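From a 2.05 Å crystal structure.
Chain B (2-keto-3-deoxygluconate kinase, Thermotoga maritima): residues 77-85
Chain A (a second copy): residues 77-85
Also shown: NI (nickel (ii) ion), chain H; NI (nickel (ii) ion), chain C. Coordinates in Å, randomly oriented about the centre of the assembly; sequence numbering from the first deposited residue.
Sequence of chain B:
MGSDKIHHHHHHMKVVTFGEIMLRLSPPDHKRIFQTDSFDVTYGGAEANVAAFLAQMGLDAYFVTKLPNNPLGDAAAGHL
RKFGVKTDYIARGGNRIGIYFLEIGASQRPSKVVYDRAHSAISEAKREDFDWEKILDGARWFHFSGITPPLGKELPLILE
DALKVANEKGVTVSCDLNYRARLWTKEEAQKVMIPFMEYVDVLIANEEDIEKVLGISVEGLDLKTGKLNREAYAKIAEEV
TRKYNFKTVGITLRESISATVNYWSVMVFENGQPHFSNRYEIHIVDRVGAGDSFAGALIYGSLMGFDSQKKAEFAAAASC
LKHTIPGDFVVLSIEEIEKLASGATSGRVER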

ATOM      1  N   ALA B  77      17.580   4.580 -16.242  1.00 24.98           N
ATOM      2  CA  ALA B  77      19.033   4.706 -16.098  1.00 24.81           C
ATOM      3  C   ALA B  77      19.461   4.632 -14.612  1.00 27.56           C
ATOM      4  O   ALA B  77      20.441   3.996 -14.280  1.00 25.67           O
ATOM      5  CB  ALA B  77      19.523   6.013 -16.751  1.00 27.12           C
ATOM      6  N   GLY B  78      18.687   5.260 -13.725  1.00 26.37           N
ATOM      7  CA  GLY B  78      18.957   5.184 -12.298  1.00 25.86           C
ATOM      8  C   GLY B  78      18.842   3.787 -11.706  1.00 24.00           C
ATOM      9  O   GLY B  78      19.643   3.414 -10.824  1.00 22.41           O
ATOM     10  N   HIS B  79      17.879   3.021 -12.195  1.00 22.26           N
ATOM     11  CA  HIS B  79      17.644   1.639 -11.800  1.00 25.48           C
ATOM     12  C   HIS B  79      18.831   0.771 -12.183  1.00 27.58           C
ATOM     13  O   HIS B  79      19.307  -0.082 -11.392  1.00 24.26           O
ATOM     14  CB  HIS B  79      16.320   1.154 -12.412  1.00 27.93           C
ATOM     15  CG  HIS B  79      15.963  -0.260 -12.078  1.00 30.51           C
ATOM     16  ND1 HIS B  79      15.495  -0.653 -10.841  1.00 30.12           N
ATOM     17  CD2 HIS B  79      16.010  -1.386 -12.831  1.00 31.18           C
ATOM     18  CE1 HIS B  79      15.288  -1.959 -10.844  1.00 26.56           C
ATOM     19  NE2 HIS B  79      15.579  -2.425 -12.044  1.00 29.82           N
ATOM     20  N   LEU B  80      19.308   0.986 -13.396  1.00 28.03           N
ATOM     21  CA  LEU B  80      20.496   0.340 -13.904  1.00 26.90           C
ATOM     22  C   LEU B  80      21.706   0.657 -13.021  1.00 25.18           C
ATOM     23  O   LEU B  80      22.414  -0.250 -12.573  1.00 26.78           O
ATOM     24  CB  LEU B  80      20.750   0.769 -15.357  1.00 24.70           C
ATOM     25  CG  LEU B  80      19.908   0.104 -16.453  1.00 24.76           C
ATOM     26  CD1 LEU B  80      19.940   0.947 -17.717  1.00 23.39           C
ATOM     27  CD2 LEU B  80      20.372  -1.294 -16.713  1.00 27.86           C
ATOM     28  N   ARG B  81      21.912   1.926 -12.719  1.00 23.25           N
ATOM     29  CA  ARG B  81      23.025   2.306 -11.816  1.00 26.21           C
ATOM     30  C   ARG B  81      22.881   1.737 -10.415  1.00 24.85           C
ATOM     31  O   ARG B  81      23.870   1.353  -9.791  1.00 25.06           O
ATOM     32  CB  ARG B  81      23.130   3.817 -11.707  1.00 25.38           C
ATOM     33  CG  ARG B  81      23.593   4.497 -13.001  1.00 28.54           C
ATOM     34  CD  ARG B  81      24.037   5.924 -12.694  1.00 28.99           C
ATOM     35  NE  ARG B  81      22.925   6.774 -12.250  1.00 26.10           N
ATOM     36  CZ  ARG B  81      22.091   7.420 -13.066  1.00 27.75           C
ATOM     37  NH1 ARG B  81      22.225   7.340 -14.377  1.00 35.50           N
ATOM     38  NH2 ARG B  81      21.124   8.162 -12.566  1.00 29.92           N
ATOM     39  N   LYS B  82      21.656   1.746  -9.891  1.00 25.47           N
ATOM     40  CA  LYS B  82      21.425   1.184  -8.595  1.00 24.63           C
ATOM     41  C   LYS B  82      22.040  -0.239  -8.518  1.00 24.21           C
ATOM     42  O   LYS B  82      22.710  -0.597  -7.571  1.00 19.50           O
ATOM     43  CB  LYS B  82      19.952   1.179  -8.297  1.00 25.41           C
ATOM     44  CG  LYS B  82      19.638   0.429  -7.060  1.00 29.21           C
ATOM     45  CD  LYS B  82      18.182   0.428  -6.764  1.00 32.02           C
ATOM     46  CE  LYS B  82      17.875  -0.436  -5.519  1.00 39.09           C
ATOM     47  NZ  LYS B  82      16.552  -0.142  -4.897  1.00 35.41           N
ATOM     48  N   PHE B  83      21.845  -1.014  -9.573  1.00 26.87           N
ATOM     49  CA  PHE B  83      22.300  -2.376  -9.607  1.00 28.88           C
ATOM     50  C   PHE B  83      23.749  -2.513 -10.001  1.00 28.19           C
ATOM     51  O   PHE B  83      24.257  -3.629 -10.167  1.00 33.72           O
ATOM     52  CB  PHE B  83      21.374  -3.192 -10.529  1.00 27.57           C
ATOM     53  CG  PHE B  83      20.094  -3.602  -9.876  1.00 27.29           C
ATOM     54  CD1 PHE B  83      19.107  -2.666  -9.601  1.00 29.85           C
ATOM     55  CD2 PHE B  83      19.861  -4.939  -9.538  1.00 23.95           C
ATOM     56  CE1 PHE B  83      17.951  -3.038  -8.978  1.00 28.73           C
ATOM     57  CE2 PHE B  83      18.708  -5.316  -8.923  1.00 27.83           C
ATOM     58  CZ  PHE B  83      17.731  -4.385  -8.657  1.00 27.72           C
ATOM     59  N   GLY B  84      24.436  -1.384 -10.127  1.00 27.88           N
ATOM     60  CA  GLY B  84      25.844  -1.386 -10.455  1.00 26.68           C
ATOM     61  C   GLY B  84      26.160  -1.312 -11.933  1.00 26.21           C
ATOM     62  O   GLY B  84      27.326  -1.404 -12.333  1.00 29.93           O
ATOM     63  N   VAL B  85      25.154  -1.179 -12.781  1.00 28.51           N
ATOM     64  CA  VAL B  85      25.412  -1.177 -14.232  1.00 24.95           C
ATOM     65  C   VAL B  85      25.915   0.204 -14.619  1.00 25.15           C
ATOM     66  O   VAL B  85      25.420   1.182 -14.095  1.00 24.59           O
ATOM     67  CB  VAL B  85      24.148  -1.527 -15.052  1.00 22.72           C
ATOM     68  CG1 VAL B  85      24.500  -1.440 -16.534  1.00 26.71           C
ATOM     69  CG2 VAL B  85      23.668  -2.946 -14.717  1.00 23.03           C
TER
HETATM   70 NI    NI H 340      14.604   0.518  -9.458  1.00 33.50          NI
HETATM   71 NI    NI C 340      16.325   4.680  -3.231  1.00 32.24          NI
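Chain A 77-85: AGHLRKFGV

Chain A repeats the fold of chain B here. In each copy residues 77-82 form the last turns of a helix that begins earlier in the chain. The two helices run roughly antiparallel, with 146° between their N-to-C directions, and their axes approach to 7.5 Å. The register is reciprocal: CA of G78(B) lies 4.1 Å from CA of K82(A), and CA of K82(B) lies 4.2 Å from CA of G78(A).

G78(A) and G78(B) have no side chain, and this lets the backbones come close. An ideal CB on G78(A) would sit 3.1 Å from O of K82(B), a tight fit, and the same holds for G78(B) and O of K82(A). CA-H...O contacts also link the backbones: CA of K82(A) is 3.4 Å from O of G78(B), and CA of K82(B) is 3.5 Å from O of G78(A).

After the helix, G84(A) has phi 99° and closes a Schellman motif. Its N bonds to O of R81(A) at 2.8 Å, and N of V85(A) bonds to O of L80(A) at 2.9 Å. G84(B), with phi 92°, makes the matching bond to O of R81(B).

The arginines join the two helix ends. CB of R81(A) points toward chain B, and its guanidinium meets the carbonyls edge-on. NE of R81(A) bonds to O of R81(B) at 3.0 Å, and NH2 of R81(A) to O of K82(B) at 3.0 Å. R81(B) returns both bonds: NE to O of R81(A) at 2.9 Å, NH2 to O of K82(A) at 2.7 Å.

K82(A) and K82(B) meet at their CB atoms, 4.2 Å apart, and then their extended chains lead away. The CA-to-CB bonds of H79(A) and H79(B) point away from the partner. ND1 of H79(A) binds one nickel at 2.1 Å; ND1 of H79(B) binds the other at 2.0 Å.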

ATOM      1  N   ALA A  77      24.184   2.464  -0.840  1.00 27.78           N
ATOM      2  CA  ALA A  77      25.098   2.681  -1.952  1.00 26.26           C
ATOM      3  C   ALA A  77      24.353   2.695  -3.291  1.00 28.00           C
ATOM      4  O   ALA A  77      24.651   3.480  -4.197  1.00 24.39           O
ATOM      5  CB  ALA A  77      26.138   1.592  -1.963  1.00 27.17           C
ATOM      6  N   GLY A  78      23.387   1.809  -3.432  1.00 26.62           N
ATOM      7  CA  GLY A  78      22.662   1.751  -4.670  1.00 24.66           C
ATOM      8  C   GLY A  78      21.726   2.951  -4.799  1.00 23.59           C
ATOM      9  O   GLY A  78      21.544   3.434  -5.886  1.00 25.13           O
ATOM     10  N   HIS A  79      21.220   3.465  -3.682  1.00 21.29           N
ATOM     11  CA  HIS A  79      20.400   4.689  -3.671  1.00 25.72           C
ATOM     12  C   HIS A  79      21.198   5.899  -4.097  1.00 25.43           C
ATOM     13  O   HIS A  79      20.725   6.722  -4.908  1.00 24.02           O
ATOM     14  CB  HIS A  79      19.810   4.871  -2.278  1.00 25.08           C
ATOM     15  CG  HIS A  79      18.948   6.079  -2.096  1.00 25.87           C
ATOM     16  ND1 HIS A  79      17.680   6.190  -2.619  1.00 22.68           N
ATOM     17  CD2 HIS A  79      19.146   7.201  -1.371  1.00 26.63           C
ATOM     18  CE1 HIS A  79      17.141   7.336  -2.262  1.00 21.49           C
ATOM     19  NE2 HIS A  79      18.010   7.969  -1.493  1.00 31.78           N
ATOM     20  N   LEU A  80      22.436   5.985  -3.589  1.00 28.91           N
ATOM     21  CA  LEU A  80      23.348   7.036  -4.012  1.00 27.47           C
ATOM     22  C   LEU A  80      23.625   6.955  -5.520  1.00 25.52           C
ATOM     23  O   LEU A  80      23.588   7.958  -6.237  1.00 26.83           O
ATOM     24  CB  LEU A  80      24.659   6.932  -3.230  1.00 26.25           C
ATOM     25  CG  LEU A  80      24.557   7.476  -1.814  1.00 28.64           C
ATOM     26  CD1 LEU A  80      25.559   6.835  -0.998  1.00 24.22           C
ATOM     27  CD2 LEU A  80      24.680   9.005  -1.814  1.00 25.43           C
ATOM     28  N   ARG A  81      23.930   5.765  -5.999  1.00 23.98           N
ATOM     29  CA  ARG A  81      24.205   5.618  -7.437  1.00 25.41           C
ATOM     30  C   ARG A  81      22.992   5.956  -8.332  1.00 23.50           C
ATOM     31  O   ARG A  81      23.144   6.523  -9.400  1.00 24.34           O
ATOM     32  CB  ARG A  81      24.720   4.211  -7.777  1.00 25.79           C
ATOM     33  CG  ARG A  81      26.174   3.969  -7.426  1.00 29.91           C
ATOM     34  CD  ARG A  81      26.622   2.651  -7.992  1.00 32.81           C
ATOM     35  NE  ARG A  81      25.810   1.544  -7.463  1.00 30.13           N
ATOM     36  CZ  ARG A  81      26.079   0.810  -6.383  1.00 30.89           C
ATOM     37  NH1 ARG A  81      27.147   1.025  -5.625  1.00 33.25           N
ATOM     38  NH2 ARG A  81      25.258  -0.155  -6.055  1.00 28.32           N
ATOM     39  N   LYS A  82      21.801   5.569  -7.905  1.00 23.83           N
ATOM     40  CA  LYS A  82      20.617   5.839  -8.661  1.00 25.00           C
ATOM     41  C   LYS A  82      20.509   7.366  -8.957  1.00 24.72           C
ATOM     42  O   LYS A  82      20.123   7.774 -10.035  1.00 25.50           O
ATOM     43  CB  LYS A  82      19.387   5.361  -7.854  1.00 25.48           C
ATOM     44  CG  LYS A  82      18.115   5.900  -8.416  1.00 26.77           C
ATOM     45  CD  LYS A  82      16.907   5.563  -7.578  1.00 35.59           C
ATOM     46  CE  LYS A  82      15.622   6.021  -8.299  1.00 39.01           C
ATOM     47  NZ  LYS A  82      14.352   5.570  -7.648  1.00 41.97           N
ATOM     48  N   PHE A  83      20.829   8.181  -7.965  1.00 26.47           N
ATOM     49  CA  PHE A  83      20.807   9.616  -8.113  1.00 28.47           C
ATOM     50  C   PHE A  83      22.049  10.186  -8.785  1.00 28.21           C
ATOM     51  O   PHE A  83      22.155  11.383  -8.931  1.00 32.52           O
ATOM     52  CB  PHE A  83      20.599  10.295  -6.771  1.00 27.98           C
ATOM     53  CG  PHE A  83      19.194  10.264  -6.291  1.00 29.01           C
ATOM     54  CD1 PHE A  83      18.627   9.082  -5.841  1.00 30.99           C
ATOM     55  CD2 PHE A  83      18.417  11.441  -6.264  1.00 25.21           C
ATOM     56  CE1 PHE A  83      17.322   9.046  -5.403  1.00 28.29           C
ATOM     57  CE2 PHE A  83      17.104  11.409  -5.804  1.00 34.48           C
ATOM     58  CZ  PHE A  83      16.559  10.228  -5.354  1.00 28.95           C
ATOM     59  N   GLY A  84      22.979   9.339  -9.186  1.00 29.64           N
ATOM     60  CA  GLY A  84      24.139   9.776  -9.970  1.00 27.91           C
ATOM     61  C   GLY A  84      25.394   9.978  -9.147  1.00 27.99           C
ATOM     62  O   GLY A  84      26.416  10.374  -9.702  1.00 28.67           O
ATOM     63  N   VAL A  85      25.330   9.719  -7.826  1.00 23.54           N
ATOM     64  CA  VAL A  85      26.479   9.929  -6.966  1.00 25.32           C
ATOM     65  C   VAL A  85      27.430   8.770  -7.190  1.00 26.07           C
ATOM     66  O   VAL A  85      26.995   7.642  -7.298  1.00 29.04           O
ATOM     67  CB  VAL A  85      26.083  10.018  -5.476  1.00 25.00           C
ATOM     68  CG1 VAL A  85      27.320  10.109  -4.586  1.00 25.25           C
ATOM     69  CG2 VAL A  85      25.214  11.174  -5.261  1.00 27.92           C
TER
HETATM   70  O   HOH W   1      17.267   3.213  -4.641  1.00  9.71           O
HETATM   71  O   HOH W   2      15.597   3.586  -1.302  1.00 19.26           O
HETATM   72  O   HOH W   3      15.840   2.271  -8.994  1.00 10.29           O
HETATM   73  O   HOH W   4      12.440   0.869 -10.186  1.00 15.60           O